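L-lysine 6-oxidase (Marinomonas mediterranea, PDB 3WEU) oxidises the side-chain amine of free L-lysine with molecular oxygen, using a cysteine tryptophylquinone cofactor, and kills bacteria through the hydrogen peroxide released. Local coordinates at residues A[4-9]-A[64-69]; A[170-175]-A[203-208]. One frame throughout, in Å; residues are numbered along the deposited sequence.

Contact 1 (A[4-9]-A[64-69])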
loop_
_atom_site.group_PDB
_atom_site.type_symbol
_atom_site.label_atom_id
_atom_site.label_comp_id
_atom_site.label_asym_id
_atom_site.label_seq_id
_atom_site.Cartn_x
_atom_site.Cartn_y
_atom_site.Cartn_z
ATOM N N SER A 4 7.722 27.473 -46.768
ATOM C CA SER A 4 8.189 27.115 -45.430
ATOM C C SER A 4 6.981 27.239 -44.532
ATOM O O SER A 4 6.081 28.019 -44.785
ATOM C CB SER A 4 9.366 28.013 -45.041
ATOM O OG SER A 4 8.817 29.264 -44.917
ATOM N N VAL A 5 6.922 26.379 -43.542
ATOM C CA VAL A 5 5.874 26.408 -42.531
ATOM C C VAL A 5 6.489 26.934 -41.227
ATOM O O VAL A 5 7.634 26.609 -40.875
ATOM C CB VAL A 5 5.342 25.004 -42.330
ATOM C CG1 VAL A 5 4.401 24.876 -41.125
ATOM C CG2 VAL A 5 4.699 24.491 -43.618
ATOM N N HIS A 6 5.768 27.821 -40.588
ATOM C CA HIS A 6 6.173 28.316 -39.276
ATOM C C HIS A 6 5.001 28.270 -38.295
ATOM O O HIS A 6 3.842 28.555 -38.675
ATOM C CB HIS A 6 6.727 29.707 -39.359
ATOM C CG HIS A 6 7.941 29.810 -40.213
ATOM N ND1 HIS A 6 9.172 29.349 -39.802
ATOM C CD2 HIS A 6 8.124 30.330 -41.462
ATOM C CE1 HIS A 6 10.049 29.526 -40.783
ATOM N NE2 HIS A 6 9.438 30.139 -41.788
ATOM N N PRO A 7 5.288 28.006 -37.024
ATOM C CA PRO A 7 6.647 27.727 -36.488
ATOM C C PRO A 7 7.198 26.342 -36.963
ATOM O O PRO A 7 6.456 25.439 -37.301
ATOM C CB PRO A 7 6.397 27.616 -34.970
ATOM C CG PRO A 7 4.992 27.121 -34.861
ATOM C CD PRO A 7 4.253 27.901 -35.974
ATOM N N SER A 8 8.509 26.194 -36.961
ATOM C CA SER A 8 9.135 24.881 -37.246
ATOM C C SER A 8 8.795 23.806 -36.203
ATOM O O SER A 8 8.680 22.585 -36.539
ATOM C CB SER A 8 10.649 25.090 -37.395
ATOM O OG SER A 8 11.214 25.406 -36.154
ATOM N N ILE A 9 8.628 24.200 -34.942
ATOM C CA ILE A 9 8.221 23.301 -33.925
ATOM C C ILE A 9 7.072 23.969 -33.171
ATOM O O ILE A 9 7.292 24.865 -32.401
ATOM C CB ILE A 9 9.363 22.916 -32.955
ATOM C CG1 ILE A 9 10.531 22.226 -33.689
ATOM C CG2 ILE A 9 8.820 21.957 -31.915
ATOM C CD1 ILE A 9 11.823 22.020 -32.859
ATOM N N LYS A 64 1.398 28.753 -40.094
ATOM C CA LYS A 64 1.269 29.583 -41.319
ATOM C C LYS A 64 2.266 29.028 -42.331
ATOM O O LYS A 64 3.298 28.431 -41.954
ATOM C CB LYS A 64 1.580 30.986 -41.026
ATOM C CG LYS A 64 0.576 31.600 -40.051
ATOM C CD LYS A 64 0.847 33.096 -39.852
ATOM C CE LYS A 64 0.016 33.622 -38.691
ATOM N NZ LYS A 64 0.267 35.087 -38.478
ATOM N N VAL A 65 1.913 29.142 -43.606
ATOM C CA VAL A 65 2.785 28.660 -44.681
ATOM C C VAL A 65 3.088 29.864 -45.544
ATOM O O VAL A 65 2.237 30.766 -45.738
ATOM C CB VAL A 65 2.163 27.467 -45.440
ATOM C CG1 VAL A 65 0.782 27.849 -45.942
ATOM C CG2 VAL A 65 3.051 26.986 -46.590
ATOM N N PHE A 66 4.334 29.908 -46.030
ATOM C CA PHE A 66 4.840 31.067 -46.742
ATOM C C PHE A 66 5.461 30.666 -48.054
ATOM O O PHE A 66 6.096 29.620 -48.124
ATOM C CB PHE A 66 5.927 31.741 -45.894
ATOM C CG PHE A 66 5.404 32.291 -44.615
ATOM C CD1 PHE A 66 5.219 31.471 -43.534
ATOM C CD2 PHE A 66 5.006 33.610 -44.522
ATOM C CE1 PHE A 66 4.719 31.989 -42.338
ATOM C CE2 PHE A 66 4.488 34.117 -43.325
ATOM C CZ PHE A 66 4.307 33.269 -42.263
ATOM N N GLY A 67 5.328 31.522 -49.066
ATOM C CA GLY A 67 5.901 31.252 -50.371
ATOM C C GLY A 67 7.356 31.671 -50.450
ATOM O O GLY A 67 7.992 32.039 -49.425
ATOM N N ALA A 68 7.888 31.584 -51.671
ATOM C CA ALA A 68 9.347 31.588 -51.911
ATOM C C ALA A 68 9.918 32.947 -51.554
ATOM O O ALA A 68 11.056 33.033 -51.090
ATOM C CB ALA A 68 9.660 31.269 -53.362
ATOM N N SER A 69 9.086 33.977 -51.711
ATOM C CA SER A 69 9.436 35.351 -51.364
ATOM C C SER A 69 8.996 35.679 -49.924
ATOM O O SER A 69 8.846 36.829 -49.576
ATOM C CB SER A 69 8.710 36.277 -52.301
ATOM O OG SER A 69 7.317 36.136 -52.096
HETATM O O HOH W 1 9.184 30.601 -47.532
#

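Contact 2 (A[170-175]-A[203-208])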
loop_
_atom_site.group_PDB
_atom_site.type_symbol
_atom_site.label_atom_id
_atom_site.label_comp_id
_atom_site.label_asym_id
_atom_site.label_seq_id
_atom_site.Cartn_x
_atom_site.Cartn_y
_atom_site.Cartn_z
ATOM N N GLY A 170 -10.661 0.100 -23.394
ATOM C CA GLY A 170 -11.419 -0.207 -22.207
ATOM C C GLY A 170 -11.222 0.766 -21.055
ATOM O O GLY A 170 -10.625 1.837 -21.186
ATOM N N GLU A 171 -11.736 0.351 -19.915
ATOM C CA GLU A 171 -11.854 1.177 -18.763
ATOM C C GLU A 171 -10.626 0.959 -17.899
ATOM O O GLU A 171 -10.376 -0.112 -17.394
ATOM C CB GLU A 171 -13.149 0.817 -18.035
ATOM C CG GLU A 171 -13.253 1.429 -16.667
ATOM C CD GLU A 171 -14.683 1.525 -16.178
ATOM O OE1 GLU A 171 -15.587 0.997 -16.876
ATOM O OE2 GLU A 171 -14.886 2.128 -15.101
ATOM N N LEU A 172 -9.847 2.011 -17.712
ATOM C CA LEU A 172 -8.645 1.937 -16.898
ATOM C C LEU A 172 -8.985 1.885 -15.425
ATOM O O LEU A 172 -9.925 2.536 -14.965
ATOM C CB LEU A 172 -7.765 3.189 -17.246
ATOM C CG LEU A 172 -6.726 3.041 -18.368
ATOM C CD1 LEU A 172 -6.807 1.793 -19.256
ATOM C CD2 LEU A 172 -6.467 4.269 -19.203
ATOM N N LEU A 173 -8.214 1.129 -14.666
ATOM C CA LEU A 173 -8.524 0.892 -13.271
ATOM C C LEU A 173 -8.206 2.035 -12.304
ATOM O O LEU A 173 -8.721 2.065 -11.213
ATOM C CB LEU A 173 -7.809 -0.376 -12.812
ATOM C CG LEU A 173 -8.122 -1.649 -13.604
ATOM C CD1 LEU A 173 -7.349 -2.840 -12.998
ATOM C CD2 LEU A 173 -9.624 -1.917 -13.680
ATOM N N GLN A 174 -7.302 2.942 -12.681
ATOM C CA GLN A 174 -6.870 4.057 -11.817
ATOM C C GLN A 174 -6.740 5.352 -12.649
ATOM O O GLN A 174 -6.420 5.301 -13.822
ATOM C CB GLN A 174 -5.509 3.716 -11.255
ATOM C CG GLN A 174 -5.477 2.528 -10.359
ATOM C CD GLN A 174 -5.819 2.955 -8.952
ATOM O OE1 GLN A 174 -4.938 3.332 -8.170
ATOM N NE2 GLN A 174 -7.103 2.989 -8.653
ATOM N N GLY A 175 -7.049 6.509 -12.072
ATOM C CA GLY A 175 -6.998 7.754 -12.871
ATOM C C GLY A 175 -8.069 7.854 -13.919
ATOM O O GLY A 175 -9.196 7.338 -13.734
ATOM N N GLY A 203 -4.247 7.924 -16.878
ATOM C CA GLY A 203 -4.830 6.716 -16.271
ATOM C C GLY A 203 -3.999 5.480 -16.548
ATOM O O GLY A 203 -3.113 5.447 -17.444
ATOM N N GLY A 204 -4.310 4.440 -15.783
ATOM C CA GLY A 204 -3.621 3.172 -15.967
ATOM C C GLY A 204 -4.183 2.063 -15.060
ATOM O O GLY A 204 -5.191 2.248 -14.311
ATOM N N ASN A 205 -3.529 0.908 -15.133
ATOM C CA ASN A 205 -4.096 -0.301 -14.505
ATOM C C ASN A 205 -3.329 -0.819 -13.335
ATOM O O ASN A 205 -3.680 -1.853 -12.821
ATOM C CB ASN A 205 -4.298 -1.372 -15.568
ATOM C CG ASN A 205 -5.337 -0.975 -16.593
ATOM O OD1 ASN A 205 -6.399 -0.407 -16.254
ATOM N ND2 ASN A 205 -5.045 -1.247 -17.854
ATOM N N THR A 206 -2.338 -0.068 -12.850
ATOM C CA THR A 206 -1.634 -0.369 -11.614
ATOM C C THR A 206 -1.731 0.805 -10.664
ATOM O O THR A 206 -1.987 1.948 -11.070
ATOM C CB THR A 206 -0.131 -0.704 -11.852
ATOM O OG1 THR A 206 0.571 0.418 -12.420
ATOM C CG2 THR A 206 -0.041 -1.854 -12.808
ATOM N N ASP A 207 -1.538 0.526 -9.391
ATOM C CA ASP A 207 -1.630 1.497 -8.332
ATOM C C ASP A 207 -0.337 2.269 -8.484
ATOM O O ASP A 207 0.733 1.668 -8.625
ATOM C CB ASP A 207 -1.733 0.761 -6.958
ATOM C CG ASP A 207 -2.172 1.686 -5.792
ATOM O OD1 ASP A 207 -2.464 1.149 -4.686
ATOM O OD2 ASP A 207 -2.245 2.939 -5.959
ATOM N N LEU A 208 -0.409 3.597 -8.542
ATOM C CA LEU A 208 0.845 4.394 -8.436
ATOM C C LEU A 208 1.396 4.337 -6.978
ATOM O O LEU A 208 2.593 4.604 -6.765
ATOM C CB LEU A 208 0.612 5.854 -8.868
ATOM C CG LEU A 208 0.142 6.072 -10.285
ATOM C CD1 LEU A 208 -0.169 7.541 -10.574
ATOM C CD2 LEU A 208 1.203 5.556 -11.253
#

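Contact 1 (A[4-9]-A[64-69])
Lys64 and His6 face each other as a hydrogen-bonded pair of an antiparallel ladder, a short example of how two strands distant in sequence are joined edge to edge. The Lys64 N to His6 O bond is 2.8 Å and nearly straight at 168°, and the reverse bond, from His6 N to Lys64 O, closes the ring of this pair. The lysine side chain starts on the same face as the imidazole, then runs out extended and leads away from strand 4-6. Val65 meets Val5 at the non-hydrogen-bonded site, where the chains draw in to 4.4 Å between CA atoms. Here the CA-H groups do the bridging, Val65 CA lying 3.4 Å from Ser4 O, while the valines meet through CG2 of Val65 and CG2 of Val5, 4.2 Å apart on the buried face. Phe66 completes the ladder with two bonds to Ser4, N to O and O to N. Its CG lies anti to the carbonyl carbon, beside the backbone N (chi1 -64°), and the ring that follows meets His6. Phe66 CD1 lies at the edge of the imidazole, 3.7 Å from His6 CD2, and the ring planes stand 57° apart, an oblique pairing. At Gly67 the ladder gives way to a water that donates to Gly67 O over 2.7 Å and is also hydrogen-bonded to Ser4 OG. Helix 433-439 lies against the face bearing the two rings: Met434 touches both His6 and Phe66, and Asp435 accepts a hydrogen bond from His6 ND1. On the valine face, Val5 packs against Ser240 and Ala242 of strand 237-247, the parallel neighbour of strand 4-13, while the backbone of Val65 is hydrogen-bonded to that of Leu73 in strand 72-73.

Contact 2 (A[170-175]-A[203-208])
Leu172 lies against the bare backbone of Gly203 and Gly204, and this is the close-packed part of the contact: its CG is 3.8 Å from Gly204 N, and its CD2 rests equally near Gly203 C. With no side chain at Gly203, Leu172 CD2 and Gln174 O both come close against its backbone. Next to it the Asn205 side chain turns back, and OD1 accepts a hydrogen bond from Leu173 N (2.9 Å) in the plane of its carbonyl, while ND2 is held by Asp216. Leu173 and Gln174 together face Gly204, a classic beta bulge, in which two residues of one strand lie opposite a single residue of the other. Gln174 N reaches Gly204 O at 2.8 Å but with a bent angle of 135°; the return bond from Gly204 N to Gln174 O is straighter, at 163°. Leu173, by contrast, is exposed, its CG resting 3.4 Å from Asn205 OD1. The Gln174 chain bends at chi2 (-86°), and its NE2 makes a hydrogen bond to Leu173 O, which lies in the plane of the amide; CG passes 3.6 Å from Thr206 O. Beyond it Asp207 OD2 accepts a hydrogen bond from Ser209 N, and Asp207 also packs on Tyr211 of the second subunit.

How the contacts relate
Contact 1 and contact 2 follow one another along the chain, the first closing before the second opens, and all four segments belong to the N-terminal domain of L-lysine epsilon oxidase. Their centres are 41 Å apart and their nearest atoms about 24 Å, so they do not touch. They also belong to different sheets: contact 1 joins strands 4-13 and 58-66 of the large mixed sheet, whereas contact 2 pairs strands 174-175 and 202-204 in a three-stranded antiparallel one completed by 217-219. Contact 1 meets helix 433-439, and the 203-208 segment reaches helix 619-625 through Leu208, so this N-terminal region is packed against later parts of the chain at two separate places.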